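Local structure of C-domain type II peptide synthetase (Streptomyces globisporus, 4ZXW) at residues A[19-24]-A[198-203]; A[244-249]-A[398-403]. The protein is a free-standing condensation-domain protein of the nonribosomal peptide synthetase kind, with the two-lobed chloramphenicol acetyltransferase-like fold of that family. One frame throughout, in Å; residues are numbered along the deposited sequence. Where two conformers were deposited one is given.

Contact 1: A[19-24]-A[198-203]; sequences PLSFHQ and RWEREA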
# COMPACT_ATOMS: atom_id res chain seq x y z
N PRO A 19 1.02 -20.64 10.00
CA PRO A 19 2.33 -20.02 10.16
C PRO A 19 2.29 -18.59 9.65
O PRO A 19 1.27 -18.19 9.08
CB PRO A 19 3.23 -20.88 9.29
CG PRO A 19 2.33 -21.17 8.10
CD PRO A 19 0.90 -21.27 8.67
N LEU A 20 3.35 -17.82 9.83
CA LEU A 20 3.36 -16.52 9.21
C LEU A 20 3.37 -16.72 7.69
O LEU A 20 3.87 -17.70 7.18
CB LEU A 20 4.55 -15.70 9.69
CG LEU A 20 4.52 -15.38 11.17
CD1 LEU A 20 5.79 -14.65 11.57
CD2 LEU A 20 3.32 -14.53 11.52
N SER A 21 2.76 -15.80 6.98
CA SER A 21 2.84 -15.84 5.54
C SER A 21 4.21 -15.33 5.18
O SER A 21 4.86 -14.72 6.02
CB SER A 21 1.76 -14.99 4.88
OG SER A 21 1.83 -13.64 5.33
N PHE A 22 4.62 -15.58 3.93
CA PHE A 22 5.85 -15.02 3.40
C PHE A 22 5.88 -13.51 3.56
O PHE A 22 6.90 -12.92 3.91
CB PHE A 22 5.99 -15.38 1.92
CG PHE A 22 6.25 -16.83 1.66
CD1 PHE A 22 7.10 -17.56 2.45
CD2 PHE A 22 5.66 -17.46 0.58
CE1 PHE A 22 7.36 -18.88 2.19
CE2 PHE A 22 5.92 -18.79 0.31
CZ PHE A 22 6.76 -19.50 1.11
N HIS A 23 4.76 -12.85 3.29
CA HIS A 23 4.73 -11.42 3.49
C HIS A 23 4.97 -11.06 4.97
O HIS A 23 5.70 -10.11 5.26
CB HIS A 23 3.41 -10.82 3.02
CG HIS A 23 3.29 -9.37 3.36
ND1 HIS A 23 4.06 -8.39 2.75
CD2 HIS A 23 2.55 -8.73 4.30
CE1 HIS A 23 3.76 -7.21 3.27
NE2 HIS A 23 2.84 -7.39 4.20
N GLN A 24 4.37 -11.79 5.90
CA GLN A 24 4.59 -11.49 7.31
C GLN A 24 6.02 -11.83 7.74
O GLN A 24 6.53 -11.20 8.67
CB GLN A 24 3.57 -12.22 8.18
CG GLN A 24 2.17 -11.61 8.02
CD GLN A 24 1.09 -12.52 8.51
OE1 GLN A 24 1.28 -13.73 8.65
NE2 GLN A 24 -0.08 -11.95 8.74
N ARG A 198 -1.00 -21.64 3.28
CA ARG A 198 -0.66 -23.03 2.96
C ARG A 198 -0.20 -23.10 1.52
O ARG A 198 0.85 -23.64 1.20
CB ARG A 198 -1.85 -23.97 3.11
CG ARG A 198 -2.26 -24.38 4.51
CD ARG A 198 -3.50 -25.28 4.42
NE ARG A 198 -3.45 -26.10 3.20
CZ ARG A 198 -4.42 -26.24 2.31
NH1 ARG A 198 -5.61 -25.66 2.47
NH2 ARG A 198 -4.21 -27.00 1.25
N TRP A 199 -1.01 -22.52 0.64
CA TRP A 199 -0.84 -22.69 -0.80
C TRP A 199 0.49 -22.10 -1.28
O TRP A 199 1.19 -22.74 -2.07
CB TRP A 199 -2.02 -22.04 -1.57
CG TRP A 199 -1.75 -21.97 -3.03
CD1 TRP A 199 -1.93 -22.96 -3.95
CD2 TRP A 199 -1.20 -20.85 -3.75
NE1 TRP A 199 -1.52 -22.53 -5.19
CE2 TRP A 199 -1.07 -21.24 -5.09
CE3 TRP A 199 -0.79 -19.57 -3.38
CZ2 TRP A 199 -0.57 -20.39 -6.07
CZ3 TRP A 199 -0.29 -18.72 -4.36
CH2 TRP A 199 -0.19 -19.13 -5.68
N GLU A 200 0.84 -20.89 -0.81
CA GLU A 200 2.04 -20.21 -1.30
C GLU A 200 3.27 -21.06 -0.97
O GLU A 200 4.20 -21.16 -1.76
CB GLU A 200 2.17 -18.78 -0.72
CG GLU A 200 2.45 -18.69 0.79
CD GLU A 200 2.55 -17.22 1.34
OE1 GLU A 200 2.54 -16.25 0.54
OE2 GLU A 200 2.63 -17.04 2.57
N ARG A 201 3.25 -21.70 0.20
CA ARG A 201 4.34 -22.59 0.62
C ARG A 201 4.40 -23.87 -0.19
O ARG A 201 5.48 -24.42 -0.46
CB ARG A 201 4.20 -22.94 2.11
CG ARG A 201 4.67 -21.81 2.99
CD ARG A 201 4.33 -21.95 4.46
NE ARG A 201 4.59 -20.66 5.08
CZ ARG A 201 5.79 -20.24 5.47
NH1 ARG A 201 6.87 -21.01 5.37
NH2 ARG A 201 5.89 -19.04 5.98
N GLU A 202 3.22 -24.37 -0.55
CA GLU A 202 3.13 -25.51 -1.43
C GLU A 202 3.72 -25.10 -2.77
O GLU A 202 4.53 -25.81 -3.34
CB GLU A 202 1.68 -25.95 -1.59
CG GLU A 202 1.47 -27.44 -1.52
CD GLU A 202 1.28 -27.92 -0.09
OE1 GLU A 202 2.17 -28.66 0.39
OE2 GLU A 202 0.25 -27.56 0.54
N ALA A 203 3.30 -23.94 -3.26
CA ALA A 203 3.69 -23.46 -4.59
C ALA A 203 5.19 -23.27 -4.65
O ALA A 203 5.81 -23.51 -5.69
CB ALA A 203 2.99 -22.16 -4.91
O HOH W 1 2.57 -13.77 1.90
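Glu200 and Arg201, neighbours on one helix, reach across to the turn that starts another, and both grip its backbone. The charged hydrogen bonds come first. Glu200 accepts from Phe22 N through OE2, at 2.8 Å and nearly straight (163°), although the N-H arrives from above the carboxylate plane. NH2 of Arg201 donates to Leu20 O at 2.7 Å, a more bent bond (147°), with the oxygen somewhat out of the guanidinium plane. The same NH2 also forms a salt bridge with Glu25, one turn further along the helix that begins at Phe22.

A water continues the line of bonds. It accepts from His23 N and donates to Glu200 OE1, so the carboxylate serves two successive amides, Phe22 N directly and His23 N through the water. Ser21, the N-cap residue, completes a capping box with Gln24: Gln24 N donates to Ser21 OG (3.2 Å), and Ser21 N to Gln24 OE1. A carboxylate beside these amides would probably be stabilised in its charged form by the helix dipole.

Packing fills in around the polar bonds. The Phe22 ring lies obliquely against Glu200, its CD2 only 3.2 Å from Glu200 CD, and the CZ atom of Phe22 meets Arg201 CG at 3.6 Å. With CG beside the backbone N (chi1 -78°) and the chain extended as far as NE, Arg201 carries its guanidinium between Phe22 CE1 on one face and Pro19 CB on the other; its buried NE has no hydrogen-bond partner.

The contact thus joins the end of helix 193-203 to the start of helix 22-29. Leu20 turns from it onto strand 87-92, Phe22 also touches Pro346, and Gln24 NE2 bonds to Thr158 O just beyond strand 148-156.

Contact 2: A[244-249]-A[398-403]; sequences WQRFAV and LSQAEG. With GLC (alpha-D-glucopyranose), chain C.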
# COMPACT_ATOMS: atom_id res chain seq x y z
N TRP A 244 3.46 11.71 5.98
CA TRP A 244 2.91 11.40 4.66
C TRP A 244 2.62 12.69 3.98
O TRP A 244 1.79 13.45 4.47
CB TRP A 244 1.64 10.57 4.76
CG TRP A 244 1.89 9.21 5.33
CD1 TRP A 244 1.89 8.88 6.63
CD2 TRP A 244 2.18 8.01 4.61
NE1 TRP A 244 2.15 7.54 6.78
CE2 TRP A 244 2.33 6.98 5.55
CE3 TRP A 244 2.34 7.70 3.26
CZ2 TRP A 244 2.62 5.67 5.20
CZ3 TRP A 244 2.62 6.41 2.91
CH2 TRP A 244 2.76 5.41 3.88
N GLN A 245 3.35 12.98 2.91
CA GLN A 245 3.07 14.17 2.13
C GLN A 245 2.24 13.71 0.95
O GLN A 245 2.64 12.81 0.19
CB GLN A 245 4.36 14.87 1.71
CG GLN A 245 4.94 15.73 2.83
CD GLN A 245 6.13 16.59 2.41
OE1 GLN A 245 6.18 17.15 1.30
NE2 GLN A 245 7.09 16.71 3.33
N ARG A 246 1.05 14.30 0.82
CA ARG A 246 0.06 13.77 -0.10
C ARG A 246 -0.01 14.72 -1.27
O ARG A 246 0.26 15.90 -1.11
CB ARG A 246 -1.28 13.61 0.61
CG ARG A 246 -1.14 12.67 1.82
CD ARG A 246 -2.39 11.91 2.12
NE ARG A 246 -2.13 10.83 3.06
CZ ARG A 246 -2.23 10.93 4.38
NH1 ARG A 246 -2.60 12.06 4.95
NH2 ARG A 246 -1.96 9.89 5.15
N PHE A 247 -0.31 14.19 -2.44
CA PHE A 247 -0.41 15.02 -3.63
C PHE A 247 -1.31 14.36 -4.66
O PHE A 247 -1.53 13.16 -4.62
CB PHE A 247 0.95 15.27 -4.26
CG PHE A 247 1.68 14.02 -4.63
CD1 PHE A 247 2.41 13.32 -3.68
CD2 PHE A 247 1.63 13.52 -5.92
CE1 PHE A 247 3.11 12.15 -4.01
CE2 PHE A 247 2.30 12.36 -6.24
CZ PHE A 247 3.04 11.67 -5.27
N ALA A 248 -1.83 15.19 -5.56
CA ALA A 248 -2.54 14.70 -6.73
C ALA A 248 -1.77 15.17 -7.95
O ALA A 248 -1.33 16.32 -8.02
CB ALA A 248 -3.98 15.21 -6.77
N VAL A 249 -1.58 14.26 -8.89
CA VAL A 249 -0.98 14.61 -10.14
C VAL A 249 -2.01 15.46 -10.88
O VAL A 249 -3.12 14.98 -11.16
CB VAL A 249 -0.57 13.36 -10.91
CG1 VAL A 249 0.02 13.72 -12.25
CG2 VAL A 249 0.44 12.60 -10.13
N LEU A 398 -4.63 16.52 2.09
CA LEU A 398 -4.17 16.93 3.40
C LEU A 398 -3.06 15.99 3.81
O LEU A 398 -3.24 14.78 3.94
CB LEU A 398 -5.30 16.90 4.40
CG LEU A 398 -5.21 17.81 5.60
CD1 LEU A 398 -5.32 19.23 5.14
CD2 LEU A 398 -6.36 17.46 6.52
N SER A 399 -1.88 16.54 4.01
CA SER A 399 -0.78 15.75 4.45
C SER A 399 -0.83 15.50 5.97
O SER A 399 -1.69 16.00 6.71
CB SER A 399 0.50 16.43 4.04
OG SER A 399 0.56 16.52 2.63
N GLN A 400 0.11 14.71 6.44
CA GLN A 400 0.00 14.16 7.77
C GLN A 400 1.36 13.97 8.42
O GLN A 400 2.25 13.34 7.85
CB GLN A 400 -0.72 12.83 7.70
CG GLN A 400 -0.80 12.12 9.00
CD GLN A 400 -2.00 11.23 9.09
OE1 GLN A 400 -2.62 10.83 8.09
NE2 GLN A 400 -2.36 10.92 10.30
N ALA A 401 1.48 14.48 9.64
CA ALA A 401 2.73 14.54 10.37
C ALA A 401 3.07 13.23 11.04
O ALA A 401 4.24 12.89 11.20
CB ALA A 401 2.65 15.62 11.41
N GLU A 402 2.06 12.50 11.47
CA GLU A 402 2.32 11.25 12.17
C GLU A 402 1.22 10.25 11.91
O GLU A 402 0.25 10.17 12.65
CB GLU A 402 2.50 11.50 13.67
CG GLU A 402 3.19 10.35 14.37
CD GLU A 402 4.02 10.79 15.56
OE1 GLU A 402 5.17 11.26 15.36
OE2 GLU A 402 3.53 10.69 16.71
N GLY A 403 1.41 9.47 10.86
CA GLY A 403 0.38 8.58 10.37
C GLY A 403 0.81 7.13 10.42
O GLY A 403 1.56 6.72 11.31
C1 GLC C . -3.66 4.43 0.82
C2 GLC C . -4.06 3.93 2.21
C3 GLC C . -3.07 4.33 3.29
C4 GLC C . -1.68 3.92 2.87
C5 GLC C . -1.35 4.48 1.47
C6 GLC C . 0.05 4.00 1.05
O2 GLC C . -5.32 4.47 2.56
O3 GLC C . -3.43 3.63 4.49
O4 GLC C . -0.73 4.39 3.84
O5 GLC C . -2.33 4.07 0.50
O6 GLC C . -0.01 2.59 0.83
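Trp244 and Arg246 present the flat groups where an edge strand of a mixed beta-sheet meets the 398-403 loop in a single antiparallel bridge. O4 of the bound alpha-D-glucopyranose lies over one face of the Trp244 indole, out toward the rim, 3.6 Å from Trp244 CH2; Gly403 C lies at the ring edge, close to its plane, and NE1 donates to Ser404 O. The guanidinium of Arg246 has Trp244 CB over one face, while Leu398 O and Gln400 OE1 are both in plane at its edge.

The edge partners set the rotation of that guanidinium. NH1 of Arg246 donates to Leu398 O at 3.0 Å, and its NH2 reaches Gln400 OE1 at 3.2 Å, with a weak second bond from NH1. Gln400 runs alongside Arg246 in the same direction, CG anti to its own N (chi1 176°), and turns its amide plane 71° from the guanidinium. Glu125 of helix 110-126 adds a salt bridge to NH2, and a bound beta-D-fructofuranose touches the arginine.

The backbones meet at Trp244 and Gln400, a hydrogen-bonded pair in which each N donates to the other's O. Two residues further along the strand, at Arg246, the loop's backbone is replaced by a side chain: Arg246 N donates almost straight (170°) to Ser399 OG, 2.9 Å away.

From the N terminus, the chain passes through 19-24 into helix 22-29, builds most of the six-stranded sheet, and returns along helix 193-203, where contact 1 closes a loop of 173 residues. Only then does it enter strand 242-249 and open contact 2, which closes 148 residues later at 398-403, after strand 388-392. The two loops therefore follow in series, neither nested nor crossed. Contact 1 ties two helices together, whereas contact 2 joins the edge of the five-stranded sheet to the loop leaving strand 388-392 of the other sheet. Their centres lie about 33 Å apart on opposite sides of the chain's centre, without touching.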